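Local atomic coordinates of beta-catenin homolog sys-1 (Caenorhabditis elegans, PDB entry 3C2G), a protein that acts as a transcription coregulator in the Wnt asymmetry pathway, binding the TCF factor POP-1 directly and activating or repressing target genes. Residues Q76-L81 with P131-C136; E541-S546 with E578-R583; S548-L553 with D585-D590. All coordinates share one frame; numbering follows the deposited sequence.

Contact 1 of 3, residues Q76-L81 with P131-C136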
loop_
_atom_site.group_PDB
_atom_site.type_symbol
_atom_site.label_atom_id
_atom_site.label_comp_id
_atom_site.label_asym_id
_atom_site.label_seq_id
_atom_site.Cartn_x
_atom_site.Cartn_y
_atom_site.Cartn_z
ATOM N N GLN A 76 -22.019 -38.301 -9.001
ATOM C CA GLN A 76 -22.538 -38.849 -7.757
ATOM C C GLN A 76 -21.452 -39.537 -6.921
ATOM O O GLN A 76 -21.376 -39.346 -5.704
ATOM C CB GLN A 76 -23.722 -39.779 -8.027
ATOM C CG GLN A 76 -24.647 -39.898 -6.829
ATOM C CD GLN A 76 -25.821 -40.814 -7.068
ATOM O OE1 GLN A 76 -26.324 -40.941 -8.195
ATOM N NE2 GLN A 76 -26.269 -41.467 -6.004
ATOM N N LEU A 77 -20.606 -40.316 -7.580
ATOM C CA LEU A 77 -19.486 -40.971 -6.913
ATOM C C LEU A 77 -18.554 -39.927 -6.323
ATOM O O LEU A 77 -18.322 -39.916 -5.108
ATOM C CB LEU A 77 -18.736 -41.891 -7.890
ATOM C CG LEU A 77 -17.442 -42.563 -7.424
ATOM C CD1 LEU A 77 -17.696 -43.581 -6.331
ATOM C CD2 LEU A 77 -16.760 -43.219 -8.602
ATOM N N TRP A 78 -18.059 -39.034 -7.187
ATOM C CA TRP A 78 -17.128 -37.968 -6.784
ATOM C C TRP A 78 -17.697 -37.013 -5.733
ATOM O O TRP A 78 -16.977 -36.581 -4.827
ATOM C CB TRP A 78 -16.615 -37.194 -8.000
ATOM C CG TRP A 78 -15.926 -38.071 -9.031
ATOM C CD1 TRP A 78 -15.440 -39.348 -8.846
ATOM C CD2 TRP A 78 -15.616 -37.725 -10.386
ATOM N NE1 TRP A 78 -14.862 -39.810 -10.008
ATOM C CE2 TRP A 78 -14.948 -38.835 -10.965
ATOM C CE3 TRP A 78 -15.834 -36.587 -11.168
ATOM C CZ2 TRP A 78 -14.514 -38.842 -12.289
ATOM C CZ3 TRP A 78 -15.398 -36.589 -12.494
ATOM C CH2 TRP A 78 -14.740 -37.711 -13.039
ATOM N N TYR A 79 -18.989 -36.704 -5.814
ATOM C CA TYR A 79 -19.570 -35.833 -4.807
ATOM C C TYR A 79 -19.388 -36.432 -3.424
ATOM O O TYR A 79 -19.117 -35.706 -2.466
ATOM C CB TYR A 79 -21.045 -35.539 -5.070
ATOM C CG TYR A 79 -21.634 -34.587 -4.053
ATOM C CD1 TYR A 79 -21.544 -33.204 -4.232
ATOM C CD2 TYR A 79 -22.260 -35.065 -2.897
ATOM C CE1 TYR A 79 -22.070 -32.319 -3.288
ATOM C CE2 TYR A 79 -22.794 -34.182 -1.946
ATOM C CZ TYR A 79 -22.695 -32.813 -2.155
ATOM O OH TYR A 79 -23.226 -31.930 -1.235
ATOM N N ASN A 80 -19.540 -37.755 -3.325
ATOM C CA ASN A 80 -19.385 -38.464 -2.052
ATOM C C ASN A 80 -17.946 -38.451 -1.556
ATOM O O ASN A 80 -17.680 -38.096 -0.404
ATOM C CB ASN A 80 -19.884 -39.905 -2.178
ATOM C CG ASN A 80 -21.395 -40.017 -2.073
ATOM O OD1 ASN A 80 -21.911 -40.456 -1.055
ATOM N ND2 ASN A 80 -22.107 -39.618 -3.121
ATOM N N LEU A 81 -17.021 -38.834 -2.435
ATOM C CA LEU A 81 -15.597 -38.845 -2.116
ATOM C C LEU A 81 -15.052 -37.440 -1.813
ATOM O O LEU A 81 -14.263 -37.254 -0.879
ATOM C CB LEU A 81 -14.803 -39.495 -3.247
ATOM C CG LEU A 81 -15.219 -40.903 -3.698
ATOM C CD1 LEU A 81 -14.465 -41.294 -4.942
ATOM C CD2 LEU A 81 -15.014 -41.952 -2.612
ATOM N N PRO A 131 -25.062 -29.586 -15.154
ATOM C CA PRO A 131 -26.048 -29.722 -14.075
ATOM C C PRO A 131 -25.572 -30.578 -12.897
ATOM O O PRO A 131 -25.914 -30.289 -11.746
ATOM C CB PRO A 131 -27.240 -30.396 -14.770
ATOM C CG PRO A 131 -27.074 -30.092 -16.212
ATOM C CD PRO A 131 -25.599 -30.047 -16.450
ATOM N N HIS A 132 -24.788 -31.615 -13.175
ATOM C CA HIS A 132 -24.318 -32.499 -12.109
ATOM C C HIS A 132 -22.951 -32.104 -11.593
ATOM O O HIS A 132 -22.743 -31.997 -10.387
ATOM C CB HIS A 132 -24.331 -33.954 -12.570
ATOM C CG HIS A 132 -25.639 -34.379 -13.144
ATOM N ND1 HIS A 132 -25.839 -34.536 -14.500
ATOM C CD2 HIS A 132 -26.827 -34.643 -12.552
ATOM C CE1 HIS A 132 -27.092 -34.897 -14.717
ATOM N NE2 HIS A 132 -27.711 -34.972 -13.551
HETATM N N MSE A 133 -22.029 -31.868 -12.515
HETATM C CA MSE A 133 -20.642 -31.582 -12.166
HETATM C C MSE A 133 -20.377 -30.258 -11.430
HETATM O O MSE A 133 -19.406 -30.162 -10.681
HETATM C CB MSE A 133 -19.766 -31.702 -13.406
HETATM C CG MSE A 133 -19.485 -33.147 -13.785
HETATM SE SE MSE A 133 -18.454 -34.086 -12.403
HETATM C CE MSE A 133 -16.807 -33.046 -12.574
ATOM N N LYS A 134 -21.244 -29.261 -11.612
ATOM C CA LYS A 134 -21.079 -27.966 -10.933
ATOM C C LYS A 134 -21.002 -28.116 -9.407
ATOM O O LYS A 134 -20.314 -27.354 -8.734
ATOM C CB LYS A 134 -22.166 -26.949 -11.352
ATOM C CG LYS A 134 -23.540 -27.105 -10.661
ATOM C CD LYS A 134 -24.566 -26.060 -11.113
ATOM C CE LYS A 134 -25.008 -26.299 -12.560
ATOM N NZ LYS A 134 -26.216 -25.511 -12.965
ATOM N N HIS A 135 -21.688 -29.120 -8.875
ATOM C CA HIS A 135 -21.662 -29.383 -7.440
ATOM C C HIS A 135 -20.346 -29.986 -6.958
ATOM O O HIS A 135 -19.928 -29.733 -5.833
ATOM C CB HIS A 135 -22.852 -30.243 -7.034
ATOM C CG HIS A 135 -24.161 -29.679 -7.479
ATOM N ND1 HIS A 135 -24.697 -28.531 -6.934
ATOM C CD2 HIS A 135 -25.026 -30.080 -8.442
ATOM C CE1 HIS A 135 -25.843 -28.260 -7.532
ATOM N NE2 HIS A 135 -26.068 -29.185 -8.449
ATOM N N CYS A 136 -19.686 -30.759 -7.818
ATOM C CA CYS A 136 -18.338 -31.249 -7.538
ATOM C C CYS A 136 -17.326 -30.116 -7.528
ATOM O O CYS A 136 -16.503 -30.021 -6.615
ATOM C CB CYS A 136 -17.926 -32.338 -8.537
ATOM S SG CYS A 136 -18.819 -33.889 -8.263
#

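Contact 2 of 3, residues E541-S546 with E578-R583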
loop_
_atom_site.group_PDB
_atom_site.type_symbol
_atom_site.label_atom_id
_atom_site.label_comp_id
_atom_site.label_asym_id
_atom_site.label_seq_id
_atom_site.Cartn_x
_atom_site.Cartn_y
_atom_site.Cartn_z
ATOM N N GLU A 541 15.247 39.960 15.224
ATOM C CA GLU A 541 14.206 39.182 15.876
ATOM C C GLU A 541 14.536 37.685 15.891
ATOM O O GLU A 541 14.406 37.035 16.927
ATOM C CB GLU A 541 12.846 39.452 15.192
ATOM C CG GLU A 541 11.595 39.071 16.010
ATOM C CD GLU A 541 10.251 39.306 15.278
ATOM O OE1 GLU A 541 9.185 39.069 15.900
ATOM O OE2 GLU A 541 10.245 39.729 14.091
ATOM N N VAL A 542 14.975 37.151 14.753
ATOM C CA VAL A 542 15.318 35.735 14.668
ATOM C C VAL A 542 16.457 35.381 15.617
ATOM O O VAL A 542 16.382 34.390 16.351
ATOM C CB VAL A 542 15.670 35.289 13.218
ATOM C CG1 VAL A 542 16.318 33.927 13.219
ATOM C CG2 VAL A 542 14.432 35.256 12.355
ATOM N N ALA A 543 17.504 36.198 15.601
ATOM C CA ALA A 543 18.651 35.977 16.457
ATOM C C ALA A 543 18.252 35.979 17.922
ATOM O O ALA A 543 18.557 35.029 18.653
ATOM C CB ALA A 543 19.704 37.009 16.194
ATOM N N GLN A 544 17.543 37.013 18.362
ATOM C CA GLN A 544 17.202 37.077 19.784
ATOM C C GLN A 544 16.136 36.059 20.192
ATOM O O GLN A 544 16.141 35.589 21.322
ATOM C CB GLN A 544 16.937 38.510 20.281
ATOM C CG GLN A 544 15.671 39.169 19.790
ATOM C CD GLN A 544 15.747 40.706 19.786
ATOM O OE1 GLN A 544 16.623 41.312 20.422
ATOM N NE2 GLN A 544 14.820 41.337 19.060
ATOM N N TYR A 545 15.261 35.673 19.270
ATOM C CA TYR A 545 14.314 34.594 19.565
ATOM C C TYR A 545 14.917 33.185 19.437
ATOM O O TYR A 545 14.209 32.193 19.617
ATOM C CB TYR A 545 13.041 34.712 18.721
ATOM C CG TYR A 545 12.027 35.711 19.232
ATOM C CD1 TYR A 545 11.063 35.338 20.163
ATOM C CD2 TYR A 545 12.023 37.028 18.774
ATOM C CE1 TYR A 545 10.120 36.257 20.632
ATOM C CE2 TYR A 545 11.091 37.952 19.234
ATOM C CZ TYR A 545 10.143 37.563 20.158
ATOM O OH TYR A 545 9.215 38.476 20.605
ATOM N N SER A 546 16.213 33.093 19.151
ATOM C CA SER A 546 16.886 31.791 19.016
ATOM C C SER A 546 17.779 31.384 20.189
ATOM O O SER A 546 18.653 30.531 20.030
ATOM C CB SER A 546 17.711 31.759 17.735
ATOM O OG SER A 546 16.848 31.675 16.630
ATOM N N GLU A 578 26.203 39.014 15.291
ATOM C CA GLU A 578 26.071 40.428 14.953
ATOM C C GLU A 578 25.024 41.101 15.838
ATOM O O GLU A 578 25.160 42.277 16.163
ATOM C CB GLU A 578 25.715 40.608 13.472
ATOM C CG GLU A 578 25.817 42.045 12.932
ATOM C CD GLU A 578 25.593 42.126 11.403
ATOM O OE1 GLU A 578 26.188 41.298 10.651
ATOM O OE2 GLU A 578 24.826 43.025 10.950
ATOM N N HIS A 579 23.995 40.357 16.237
ATOM C CA HIS A 579 22.922 40.925 17.072
ATOM C C HIS A 579 22.927 40.455 18.542
ATOM O O HIS A 579 22.398 41.136 19.414
ATOM C CB HIS A 579 21.551 40.713 16.429
ATOM C CG HIS A 579 21.460 41.218 15.024
ATOM N ND1 HIS A 579 21.577 40.392 13.925
ATOM C CD2 HIS A 579 21.269 42.467 14.534
ATOM C CE1 HIS A 579 21.467 41.110 12.821
ATOM N NE2 HIS A 579 21.276 42.372 13.162
ATOM N N CYS A 580 23.531 39.305 18.815
ATOM C CA CYS A 580 23.701 38.848 20.196
ATOM C C CYS A 580 25.162 38.516 20.431
ATOM O O CYS A 580 25.525 37.337 20.499
ATOM C CB CYS A 580 22.821 37.632 20.489
ATOM S SG CYS A 580 21.069 37.875 20.075
ATOM N N PRO A 581 26.006 39.561 20.568
ATOM C CA PRO A 581 27.481 39.445 20.611
ATOM C C PRO A 581 28.017 38.504 21.695
ATOM O O PRO A 581 29.019 37.810 21.477
ATOM C CB PRO A 581 27.945 40.887 20.888
ATOM C CG PRO A 581 26.805 41.760 20.507
ATOM C CD PRO A 581 25.559 40.962 20.724
ATOM N N THR A 582 27.344 38.471 22.839
ATOM C CA THR A 582 27.844 37.754 24.008
ATOM C C THR A 582 27.701 36.240 23.881
ATOM O O THR A 582 28.367 35.501 24.598
ATOM C CB THR A 582 27.171 38.232 25.326
ATOM O OG1 THR A 582 25.796 37.849 25.328
ATOM C CG2 THR A 582 27.261 39.760 25.498
ATOM N N ARG A 583 26.846 35.777 22.971
ATOM C CA ARG A 583 26.727 34.337 22.708
ATOM C C ARG A 583 28.044 33.711 22.258
ATOM O O ARG A 583 28.258 32.507 22.436
ATOM C CB ARG A 583 25.631 34.037 21.691
ATOM C CG ARG A 583 24.271 33.982 22.296
ATOM C CD ARG A 583 23.240 33.573 21.290
ATOM N NE ARG A 583 21.997 34.276 21.579
ATOM C CZ ARG A 583 20.843 34.074 20.963
ATOM N NH1 ARG A 583 20.728 33.166 19.996
ATOM N NH2 ARG A 583 19.796 34.798 21.322
#

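Contact 3 of 3, residues S548-L553 with D585-D590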
loop_
_atom_site.group_PDB
_atom_site.type_symbol
_atom_site.label_atom_id
_atom_site.label_comp_id
_atom_site.label_asym_id
_atom_site.label_seq_id
_atom_site.Cartn_x
_atom_site.Cartn_y
_atom_site.Cartn_z
ATOM N N SER A 548 17.059 29.570 22.642
ATOM C CA SER A 548 16.841 28.127 22.854
ATOM C C SER A 548 17.782 27.213 22.068
ATOM O O SER A 548 17.981 26.067 22.453
ATOM C CB SER A 548 15.396 27.752 22.533
ATOM O OG SER A 548 14.881 28.590 21.501
ATOM N N ILE A 549 18.362 27.712 20.982
ATOM C CA ILE A 549 19.267 26.909 20.165
ATOM C C ILE A 549 20.702 27.049 20.656
ATOM O O ILE A 549 21.182 28.153 20.889
ATOM C CB ILE A 549 19.115 27.257 18.655
ATOM C CG1 ILE A 549 17.915 26.508 18.075
ATOM C CG2 ILE A 549 20.363 26.930 17.851
ATOM C CD1 ILE A 549 17.542 26.937 16.663
ATOM N N ASP A 550 21.368 25.914 20.845
ATOM C CA ASP A 550 22.795 25.891 21.158
ATOM C C ASP A 550 23.595 26.131 19.877
ATOM O O ASP A 550 23.078 25.939 18.771
ATOM C CB ASP A 550 23.175 24.543 21.779
ATOM C CG ASP A 550 24.476 24.604 22.594
ATOM O OD1 ASP A 550 25.113 25.691 22.671
ATOM O OD2 ASP A 550 24.857 23.552 23.166
ATOM N N CYS A 551 24.848 26.553 20.033
ATOM C CA CYS A 551 25.752 26.857 18.922
ATOM C C CYS A 551 25.592 25.962 17.688
ATOM O O CYS A 551 26.015 24.808 17.711
ATOM C CB CYS A 551 27.195 26.751 19.401
ATOM S SG CYS A 551 28.354 27.362 18.167
ATOM N N PRO A 552 25.001 26.494 16.603
ATOM C CA PRO A 552 24.825 25.706 15.375
ATOM C C PRO A 552 26.142 25.189 14.801
ATOM O O PRO A 552 26.162 24.118 14.203
ATOM C CB PRO A 552 24.166 26.692 14.407
ATOM C CG PRO A 552 23.517 27.707 15.289
ATOM C CD PRO A 552 24.444 27.852 16.457
ATOM N N LEU A 553 27.232 25.928 15.010
ATOM C CA LEU A 553 28.550 25.506 14.536
ATOM C C LEU A 553 28.887 24.070 14.933
ATOM O O LEU A 553 29.532 23.347 14.170
ATOM C CB LEU A 553 29.651 26.477 14.987
ATOM C CG LEU A 553 31.049 26.301 14.364
ATOM C CD1 LEU A 553 31.005 26.180 12.822
ATOM C CD2 LEU A 553 32.002 27.419 14.776
ATOM N N ASP A 585 30.995 34.270 23.568
ATOM C CA ASP A 585 31.737 33.872 24.757
ATOM C C ASP A 585 31.107 32.683 25.477
ATOM O O ASP A 585 31.788 31.922 26.170
ATOM C CB ASP A 585 31.853 35.060 25.700
ATOM C CG ASP A 585 32.467 36.267 25.023
ATOM O OD1 ASP A 585 33.661 36.543 25.297
ATOM O OD2 ASP A 585 31.764 36.915 24.201
ATOM N N ILE A 586 29.800 32.532 25.310
ATOM C CA ILE A 586 29.052 31.480 25.979
ATOM C C ILE A 586 29.141 30.150 25.237
ATOM O O ILE A 586 29.241 29.102 25.872
ATOM C CB ILE A 586 27.593 31.894 26.169
ATOM C CG1 ILE A 586 27.538 33.199 26.967
ATOM C CG2 ILE A 586 26.795 30.788 26.853
ATOM C CD1 ILE A 586 26.198 33.914 26.894
ATOM N N TRP A 587 29.118 30.197 23.901
ATOM C CA TRP A 587 29.199 28.980 23.096
ATOM C C TRP A 587 30.511 28.258 23.330
ATOM O O TRP A 587 31.486 28.852 23.766
ATOM C CB TRP A 587 29.051 29.270 21.603
ATOM C CG TRP A 587 27.679 29.652 21.187
ATOM C CD1 TRP A 587 26.541 29.487 21.897
ATOM C CD2 TRP A 587 27.296 30.237 19.941
ATOM N NE1 TRP A 587 25.474 29.946 21.190
ATOM C CE2 TRP A 587 25.906 30.409 19.978
ATOM C CE3 TRP A 587 27.995 30.630 18.796
ATOM C CZ2 TRP A 587 25.187 30.970 18.914
ATOM C CZ3 TRP A 587 27.278 31.186 17.725
ATOM C CH2 TRP A 587 25.892 31.349 17.798
ATOM N N THR A 588 30.519 26.963 23.058
ATOM C CA THR A 588 31.745 26.203 23.102
ATOM C C THR A 588 31.953 25.586 21.721
ATOM O O THR A 588 31.172 24.731 21.292
ATOM C CB THR A 588 31.715 25.147 24.225
ATOM O OG1 THR A 588 31.686 25.816 25.492
ATOM C CG2 THR A 588 32.955 24.246 24.170
ATOM N N ILE A 589 32.992 26.057 21.035
ATOM C CA ILE A 589 33.292 25.629 19.668
ATOM C C ILE A 589 34.589 24.828 19.558
ATOM O O ILE A 589 35.415 24.822 20.476
ATOM C CB ILE A 589 33.349 26.833 18.675
ATOM C CG1 ILE A 589 34.556 27.735 18.966
ATOM C CG2 ILE A 589 32.040 27.613 18.700
ATOM C CD1 ILE A 589 34.860 28.740 17.863
ATOM N N ASP A 590 34.728 24.134 18.429
ATOM C CA ASP A 590 35.977 23.512 18.014
ATOM C C ASP A 590 36.689 24.539 17.147
ATOM O O ASP A 590 36.488 24.595 15.932
ATOM C CB ASP A 590 35.680 22.235 17.217
ATOM C CG ASP A 590 36.931 21.431 16.876
ATOM O OD1 ASP A 590 38.038 22.002 16.771
ATOM O OD2 ASP A 590 36.792 20.207 16.689
HETATM O O HOH W 1 27.920 25.820 23.081
#

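Contact 1 of 3, residues Q76-L81 with P131-C136
Met133, modelled as selenomethionine, sets its selenium beside the indole of Trp78 instead of above it: SE lies 4.9 Å from the centroid of the six-membered ring and 69° off its normal. This oblique Met-aromatic contact is made at CE3 and CZ3 of the benzo ring, where SE comes within 3.8 Å of Trp78 CE3 and CE within 3.8 Å of Trp78 CZ3, the methyl lying near the ring plane. Bends at chi2 (-64°) and chi3 fold the chain and bring both atoms there. Trp78 NE1, the polar corner of the indole, is occupied by a hydrogen bond to Gly61 O, while Leu122 of helix 115-122 touches both Trp78 and Met133. The example is one of helix against helix in an armadillo domain: helix 71-90 packs against the region leading into helix 134-150. The backbones approach most closely at Tyr79 and Cys136, whose CA atoms are 5.5 Å apart, consistent with the small side chain of Cys136. Cys136 SG sits 3.7 Å from Tyr79 N and 4.0 Å from Trp78 CB. Tyr79 holds CG anti to its backbone N (chi1 -178°), and its ring turns the CD1 edge to His135 O at 4.1 Å.

Contact 2 of 3, residues E541-S546 with E578-R583
His579 opens the contact with its CB, which meets Ala543 CB at 4.1 Å, while its ND1 is hydrogen-bonded to Lys575 O one turn back in its own helix. The next residue, Cys580, points its sulfur at the backbone of the last turn of helix 539-544: SG rests 4.0 Å from Gln544 CA and 4.2 Å from Ala543 CB. A type I beta turn then runs from Cys580 to Arg583, closed by Arg583 N to Cys580 O at 3.2 Å, and it brings the chain round so that the arginine reaches back to the same helix end. Its NH2 gives Ala543 O a weak hydrogen bond of 3.0 Å, bent to 124° at the hydrogen. The same Ala543 O also accepts Ser546 N. Near the guanidinium plane lies Gln544 O, 3.7 Å from Arg583 NH2. A positive charge set against the carbonyl end of a helix would probably be stabilised by the helix dipole. Val542 and Ala543 also pack on helix 515-535, and Val542 and Ser546 touch Ile495 of helix 494-507, so the region of helix 539-544 contacts both of those helices as well as the end of helix 563-579.

Contact 3 of 3, residues S548-L553 with D585-D590
Asp550 OD1, which lies near Trp587 CD1, is gripped twice. Cys551 N donates to this OD1 at 2.8 Å, arriving from above the carboxylate plane, and a water donates to the same OD1 at 2.8 Å. That water in turn accepts Thr588 N at 2.8 Å, so the two segments are joined by a water bridge with no direct hydrogen bond between them. Beside the bridge, Cys551 lies on one face of the Trp587 indole. Its CB makes a CH-pi contact 3.6 Å from the centroid of the five-membered ring, 17° off the normal. SG, anti to the backbone N (chi1 -171°), leans obliquely toward the six-membered ring, 3.9 Å from its centroid, in a Cys sulfur-aromatic contact. Pro552 CD comes down on the same face, 4.0 Å from Trp587 CH2. Farther along, Ile589 CG2 touches Cys551 SG at 3.7 Å and also meets Leu553 CD2. Trp587 is where the chain leaves helix 583-586, and its side chain also touches Ile576 and Leu577 of helix 563-579; Asp590 then N-caps helix 591-598 through Met593 N. An alanine in place of Trp587 would probably open a gap beneath Cys551 and Pro552, leaving the thiol without its aromatic partner. Contact by a flat, polarisable face and aliphatic groups, with polar linkage through water, suggests that 548-553 is positioned mainly by the fit of shapes.

In the fold
Contact 1 stands near the N-terminal end of the armadillo domain, its centre 87 Å from that of contact 2. Contacts 2 and 3 are neighbours, centres 12 Å apart, whose segments alternate: helix 539-544 and the loop after it pair in turn with the ends of helix 563-579 and helix 583-586. All are partly buried, with three of six touching residues buried in contact 3, two of five in contact 1 and two of six in contact 2. Chemistry follows setting: helices meet through apolar and sulfur contacts in contact 1, an arginine lies weakly bonded against a helix terminus in contact 2, and largely irregular segments combine an aromatic face with a bridging water in contact 3.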